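Local structure of CdiA-CT toxin, Conserved domain protein (Yersinia pseudotuberculosis serotype O:3, 4ZQU) at residues W3-V7 and V88-V92; L11-L17 and Y26-A30. The protein probably cleaves nucleic acid as the PD-(D/E)XK-type toxin domain of a contact-dependent growth inhibition protein, here bound to its immunity protein. One frame throughout, in Å; residues are numbered along the deposited sequence.

Contact 1: W3-V7 and V88-V92; sequences WEDYV and VRLAV
In this toxin domain of the PD-(D/E)XK nuclease clan, the N-terminal helix 3-9 packs on one face of the central mixed sheet, and Trp3 is the residue that carries it onto strand 85-92. The helix and strand segments run 131° apart, their axes 10.0 Å from each other at closest. With CG anti to the backbone N (chi1 177°), the indole reaches out to the strand. Its NE1 donates to the backbone O of Arg89 at 2.9 Å; the N-H points nearly straight at the oxygen (160°), which lies close to the indole plane, whereas the donor stands well above the plane of the carbonyl. Ala91 CB sits over the centre of one face as a CH-pi contact, 3.6 Å from the centroid of the six-membered ring, while Val7 CG2, one helical turn on, lies against the opposite face nearer the rim. With these neighbours, the N-H bond helps hold the indole in its orientation. Arg89 and Ala91 both point to the helix, whereas Leu90 between them faces the other way, where Ile58 of helix 53-66 meets it. The Arg89 chain bends at chi2 and chi3 and slides past Val7 in the opposite direction, bringing its guanidinium beside the helix. Tyr6 CE2 lies at the edge of that group, 4.3 Å from Arg89 NH2, and Val7 CG1 over one of its faces, 3.9 Å from Arg89 NH1.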
loop_
_atom_site.group_PDB
_atom_site.type_symbol
_atom_site.label_atom_id
_atom_site.label_comp_id
_atom_site.label_asym_id
_atom_site.label_seq_id
_atom_site.Cartn_x
_atom_site.Cartn_y
_atom_site.Cartn_z
ATOM N N TRP A 3 3.114 -6.280 -20.503
ATOM C CA TRP A 3 4.087 -5.261 -20.128
ATOM C C TRP A 3 4.332 -5.235 -18.624
ATOM O O TRP A 3 5.473 -5.135 -18.180
ATOM C CB TRP A 3 3.629 -3.880 -20.607
ATOM C CG TRP A 3 4.543 -2.763 -20.189
ATOM C CD1 TRP A 3 4.240 -1.722 -19.360
ATOM C CD2 TRP A 3 5.912 -2.584 -20.574
ATOM N NE1 TRP A 3 5.332 -0.903 -19.212
ATOM C CE2 TRP A 3 6.372 -1.410 -19.945
ATOM C CE3 TRP A 3 6.793 -3.299 -21.390
ATOM C CZ2 TRP A 3 7.673 -0.937 -20.109
ATOM C CZ3 TRP A 3 8.084 -2.827 -21.551
ATOM C CH2 TRP A 3 8.510 -1.657 -20.912
ATOM N N GLU A 4 3.257 -5.340 -17.850
ATOM C CA GLU A 4 3.346 -5.283 -16.396
ATOM C C GLU A 4 4.209 -6.418 -15.855
ATOM O O GLU A 4 4.959 -6.234 -14.898
ATOM C CB GLU A 4 1.948 -5.330 -15.771
ATOM C CG GLU A 4 1.914 -4.955 -14.295
ATOM C CD GLU A 4 0.506 -4.705 -13.782
ATOM O OE1 GLU A 4 -0.461 -4.924 -14.545
ATOM O OE2 GLU A 4 0.367 -4.282 -12.615
ATOM N N ASP A 5 4.106 -7.585 -16.481
ATOM C CA ASP A 5 4.881 -8.747 -16.064
ATOM C C ASP A 5 6.333 -8.635 -16.510
ATOM O O ASP A 5 7.249 -9.040 -15.791
ATOM C CB ASP A 5 4.252 -10.027 -16.614
ATOM C CG ASP A 5 2.871 -10.282 -16.048
ATOM O OD1 ASP A 5 2.768 -11.000 -15.032
ATOM O OD2 ASP A 5 1.888 -9.754 -16.608
ATOM N N TYR A 6 6.532 -8.081 -17.701
ATOM C CA TYR A 6 7.867 -7.856 -18.242
ATOM C C TYR A 6 8.669 -6.904 -17.357
ATOM O O TYR A 6 9.871 -7.087 -17.154
ATOM C CB TYR A 6 7.774 -7.308 -19.667
ATOM C CG TYR A 6 9.104 -6.921 -20.263
ATOM C CD1 TYR A 6 9.902 -7.865 -20.891
ATOM C CD2 TYR A 6 9.563 -5.611 -20.198
ATOM C CE1 TYR A 6 11.121 -7.516 -21.438
ATOM C CE2 TYR A 6 10.781 -5.253 -20.741
ATOM C CZ TYR A 6 11.555 -6.209 -21.359
ATOM O OH TYR A 6 12.770 -5.860 -21.904
ATOM N N VAL A 7 7.994 -5.883 -16.838
ATOM C CA VAL A 7 8.614 -4.936 -15.922
ATOM C C VAL A 7 9.129 -5.659 -14.676
ATOM O O VAL A 7 10.171 -5.307 -14.127
ATOM C CB VAL A 7 7.621 -3.818 -15.519
ATOM C CG1 VAL A 7 8.181 -2.960 -14.393
ATOM C CG2 VAL A 7 7.279 -2.957 -16.728
ATOM N N VAL A 88 7.834 5.804 -13.666
ATOM C CA VAL A 88 6.856 5.253 -14.589
ATOM C C VAL A 88 7.568 4.564 -15.749
ATOM O O VAL A 88 8.327 5.195 -16.485
ATOM C CB VAL A 88 5.912 6.332 -15.141
ATOM C CG1 VAL A 88 4.871 5.696 -16.048
ATOM C CG2 VAL A 88 5.244 7.087 -14.004
ATOM N N ARG A 89 7.330 3.264 -15.888
ATOM C CA ARG A 89 7.871 2.493 -17.001
ATOM C C ARG A 89 6.859 2.456 -18.140
ATOM O O ARG A 89 5.860 1.735 -18.074
ATOM C CB ARG A 89 8.232 1.076 -16.554
ATOM C CG ARG A 89 9.413 1.004 -15.600
ATOM C CD ARG A 89 10.732 0.958 -16.351
ATOM N NE ARG A 89 10.850 -0.243 -17.178
ATOM C CZ ARG A 89 11.293 -1.418 -16.738
ATOM N NH1 ARG A 89 11.663 -1.560 -15.472
ATOM N NH2 ARG A 89 11.364 -2.453 -17.565
ATOM N N LEU A 90 7.127 3.239 -19.180
ATOM C CA LEU A 90 6.168 3.450 -20.258
ATOM C C LEU A 90 6.518 2.680 -21.525
ATOM O O LEU A 90 7.609 2.825 -22.072
ATOM C CB LEU A 90 6.067 4.942 -20.580
ATOM C CG LEU A 90 5.047 5.350 -21.642
ATOM C CD1 LEU A 90 3.629 5.147 -21.129
ATOM C CD2 LEU A 90 5.269 6.793 -22.067
ATOM N N ALA A 91 5.576 1.866 -21.991
ATOM C CA ALA A 91 5.726 1.171 -23.261
ATOM C C ALA A 91 4.964 1.911 -24.357
ATOM O O ALA A 91 3.788 2.235 -24.193
ATOM C CB ALA A 91 5.242 -0.263 -23.146
ATOM N N VAL A 92 5.642 2.192 -25.467
ATOM C CA VAL A 92 5.010 2.838 -26.613
ATOM C C VAL A 92 5.262 2.037 -27.894
ATOM O O VAL A 92 6.334 1.458 -28.071
ATOM C CB VAL A 92 5.507 4.294 -26.797
ATOM C CG1 VAL A 92 5.084 5.155 -25.613
ATOM C CG2 VAL A 92 7.014 4.335 -26.986
#

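Contact 2: L11-L17 and Y26-A30; sequences LPVGSRL and YFDRA
The Tyr26 ring has Arg16 CD off-centre over it in a CH-pi contact, 4.1 Å from the ring centroid, with the guanidinium plane turned 57° from that of the ring. From the other side of the ring plane, Leu11 CD1 comes in obliquely, 3.6 Å from Tyr26 CG. The Arg29 guanidinium carries Leu17 CD2 over one face, with Ser15 O and Arg16 O at its edge. Its NH1 is hydrogen-bonded to Ser29 of the immunity chain. CG of Arg16 extends away from the backbone N (chi1 177°); then bent twice, the chain crosses the Tyr26 ring at a slant, CD meeting CE1 and CZ, Arg16 NE 3.1 Å from Tyr26 OH, and the guanidinium reaches Asp5 of helix 3-9. Between the backbones, Phe27 N donates to Ser15 O at 2.7 Å, beside a single bridge pairing Arg16 with Tyr26. Two CA-H...O contacts add to the pairing: Tyr26 CA to Ser15 O, and Ser15 CA to Phe27 O at 3.2 Å. A type II turn from Pro12 to Ser15 brings the loop in, with Gly14 at a positive phi. The turn's own Ser15 N to Pro12 O bond is weak; Ser15 OG reinforces it, donating to Pro12 O at 2.7 Å, and one water joins Ser15 OG and Val13 O to Arg29 N. Asp28 forms an Asx turn, its OD1 accepting from Ala30 N at 3.1 Å, and makes a salt bridge with Arg69 of the immunity chain. The loop after helix 3-9 thus lies against strand 26-27, the outermost on that side within this chain, whose other side pairs with strand 33-39.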
loop_
_atom_site.group_PDB
_atom_site.type_symbol
_atom_site.label_atom_id
_atom_site.label_comp_id
_atom_site.label_asym_id
_atom_site.label_seq_id
_atom_site.Cartn_x
_atom_site.Cartn_y
_atom_site.Cartn_z
ATOM N N LEU A 11 13.118 -6.666 -11.874
ATOM C CA LEU A 11 12.966 -6.225 -10.492
ATOM C C LEU A 11 13.086 -7.392 -9.512
ATOM O O LEU A 11 12.781 -8.532 -9.866
ATOM C CB LEU A 11 11.621 -5.517 -10.315
ATOM C CG LEU A 11 11.444 -4.253 -11.155
ATOM C CD1 LEU A 11 10.071 -3.650 -10.930
ATOM C CD2 LEU A 11 12.535 -3.250 -10.831
ATOM N N PRO A 12 13.538 -7.108 -8.275
ATOM C CA PRO A 12 13.683 -8.132 -7.232
ATOM C C PRO A 12 12.370 -8.856 -6.929
ATOM O O PRO A 12 11.299 -8.274 -7.108
ATOM C CB PRO A 12 14.154 -7.327 -6.015
ATOM C CG PRO A 12 14.796 -6.119 -6.590
ATOM C CD PRO A 12 13.995 -5.788 -7.807
ATOM N N VAL A 13 12.453 -10.106 -6.483
ATOM C CA VAL A 13 11.257 -10.894 -6.202
ATOM C C VAL A 13 10.485 -10.318 -5.021
ATOM O O VAL A 13 11.071 -9.741 -4.103
ATOM C CB VAL A 13 11.597 -12.370 -5.916
ATOM C CG1 VAL A 13 12.119 -13.046 -7.171
ATOM C CG2 VAL A 13 12.607 -12.479 -4.790
ATOM N N GLY A 14 9.165 -10.468 -5.060
ATOM C CA GLY A 14 8.303 -9.960 -4.009
ATOM C C GLY A 14 7.941 -8.499 -4.192
ATOM O O GLY A 14 7.283 -7.907 -3.338
ATOM N N SER A 15 8.365 -7.919 -5.311
ATOM C CA SER A 15 8.122 -6.506 -5.580
ATOM C C SER A 15 6.708 -6.237 -6.074
ATOM O O SER A 15 6.168 -5.154 -5.849
ATOM C CB SER A 15 9.128 -5.979 -6.606
ATOM O OG SER A 15 10.433 -5.932 -6.060
ATOM N N ARG A 16 6.114 -7.217 -6.747
ATOM C CA ARG A 16 4.788 -7.044 -7.333
ATOM C C ARG A 16 3.710 -6.773 -6.292
ATOM O O ARG A 16 3.486 -7.572 -5.381
ATOM C CB ARG A 16 4.395 -8.271 -8.153
ATOM C CG ARG A 16 2.990 -8.177 -8.720
ATOM C CD ARG A 16 2.947 -7.272 -9.933
ATOM N NE ARG A 16 3.178 -8.026 -11.160
ATOM C CZ ARG A 16 2.283 -8.158 -12.134
ATOM N NH1 ARG A 16 1.099 -7.571 -12.033
ATOM N NH2 ARG A 16 2.576 -8.869 -13.213
ATOM N N LEU A 17 3.047 -5.632 -6.444
ATOM C CA LEU A 17 1.921 -5.267 -5.600
ATOM C C LEU A 17 0.645 -5.915 -6.117
ATOM O O LEU A 17 0.535 -6.200 -7.311
ATOM C CB LEU A 17 1.767 -3.748 -5.555
ATOM C CG LEU A 17 2.881 -2.990 -4.836
ATOM C CD1 LEU A 17 2.811 -1.518 -5.179
ATOM C CD2 LEU A 17 2.768 -3.199 -3.339
ATOM N N TYR A 26 4.755 -2.126 -8.851
ATOM C CA TYR A 26 5.867 -2.767 -8.160
ATOM C C TYR A 26 6.398 -1.911 -7.022
ATOM O O TYR A 26 6.349 -0.682 -7.074
ATOM C CB TYR A 26 6.999 -3.079 -9.136
ATOM C CG TYR A 26 6.636 -4.136 -10.140
ATOM C CD1 TYR A 26 6.813 -5.481 -9.852
ATOM C CD2 TYR A 26 6.106 -3.792 -11.375
ATOM C CE1 TYR A 26 6.473 -6.455 -10.764
ATOM C CE2 TYR A 26 5.765 -4.760 -12.296
ATOM C CZ TYR A 26 5.949 -6.090 -11.983
ATOM O OH TYR A 26 5.614 -7.060 -12.898
ATOM N N PHE A 27 6.912 -2.574 -5.994
ATOM C CA PHE A 27 7.497 -1.892 -4.854
ATOM C C PHE A 27 8.717 -2.656 -4.369
ATOM O O PHE A 27 8.598 -3.792 -3.914
ATOM C CB PHE A 27 6.471 -1.752 -3.727
ATOM C CG PHE A 27 6.950 -0.928 -2.563
ATOM C CD1 PHE A 27 7.678 0.228 -2.767
ATOM C CD2 PHE A 27 6.669 -1.310 -1.263
ATOM C CE1 PHE A 27 8.116 0.990 -1.699
ATOM C CE2 PHE A 27 7.109 -0.553 -0.192
ATOM C CZ PHE A 27 7.831 0.597 -0.412
ATOM N N ASP A 28 9.892 -2.046 -4.487
ATOM C CA ASP A 28 11.104 -2.646 -3.940
ATOM C C ASP A 28 10.991 -2.628 -2.422
ATOM O O ASP A 28 11.123 -1.581 -1.795
ATOM C CB ASP A 28 12.353 -1.900 -4.415
ATOM C CG ASP A 28 13.641 -2.644 -4.096
ATOM O OD1 ASP A 28 13.763 -3.193 -2.981
ATOM O OD2 ASP A 28 14.540 -2.674 -4.962
ATOM N N ARG A 29 10.745 -3.795 -1.837
ATOM C CA ARG A 29 10.419 -3.888 -0.420
ATOM C C ARG A 29 11.586 -3.507 0.480
ATOM O O ARG A 29 11.403 -3.293 1.677
ATOM C CB ARG A 29 9.947 -5.302 -0.077
ATOM C CG ARG A 29 8.880 -5.840 -1.010
ATOM C CD ARG A 29 7.670 -4.920 -1.098
ATOM N NE ARG A 29 6.697 -5.440 -2.052
ATOM C CZ ARG A 29 5.460 -5.809 -1.739
ATOM N NH1 ARG A 29 5.026 -5.697 -0.493
ATOM N NH2 ARG A 29 4.651 -6.281 -2.676
ATOM N N ALA A 30 12.782 -3.418 -0.093
ATOM C CA ALA A 30 13.967 -3.081 0.686
ATOM C C ALA A 30 14.418 -1.631 0.486
ATOM O O ALA A 30 14.745 -0.944 1.454
ATOM C CB ALA A 30 15.098 -4.033 0.351
HETATM O O HOH W 1 11.159 -6.594 -3.401
#

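In the fold
Contacts 1 and 2 lie with centres about 15 Å apart and meet through helix 3-9. Glu4 O and Tyr26 OH form a probable hydrogen bond whose modelled length, 2.3 Å, is doubtfully short, and Asp5 OD1 makes a salt bridge with Arg16 NH2 at 2.8 Å. Val7 CG1 packs on Tyr26 CE2 at 3.7 Å, so one valine touches both the Arg89 side chain of contact 1 and the tyrosine of contact 2. Both contacts reach the same mixed sheet, where strand 33-39 separates strands 26-27 and 85-92. Contact 1 lies nearer the chain centre and touches no other protein chain of the assembly; contact 2 is at the interface with the immunity protein.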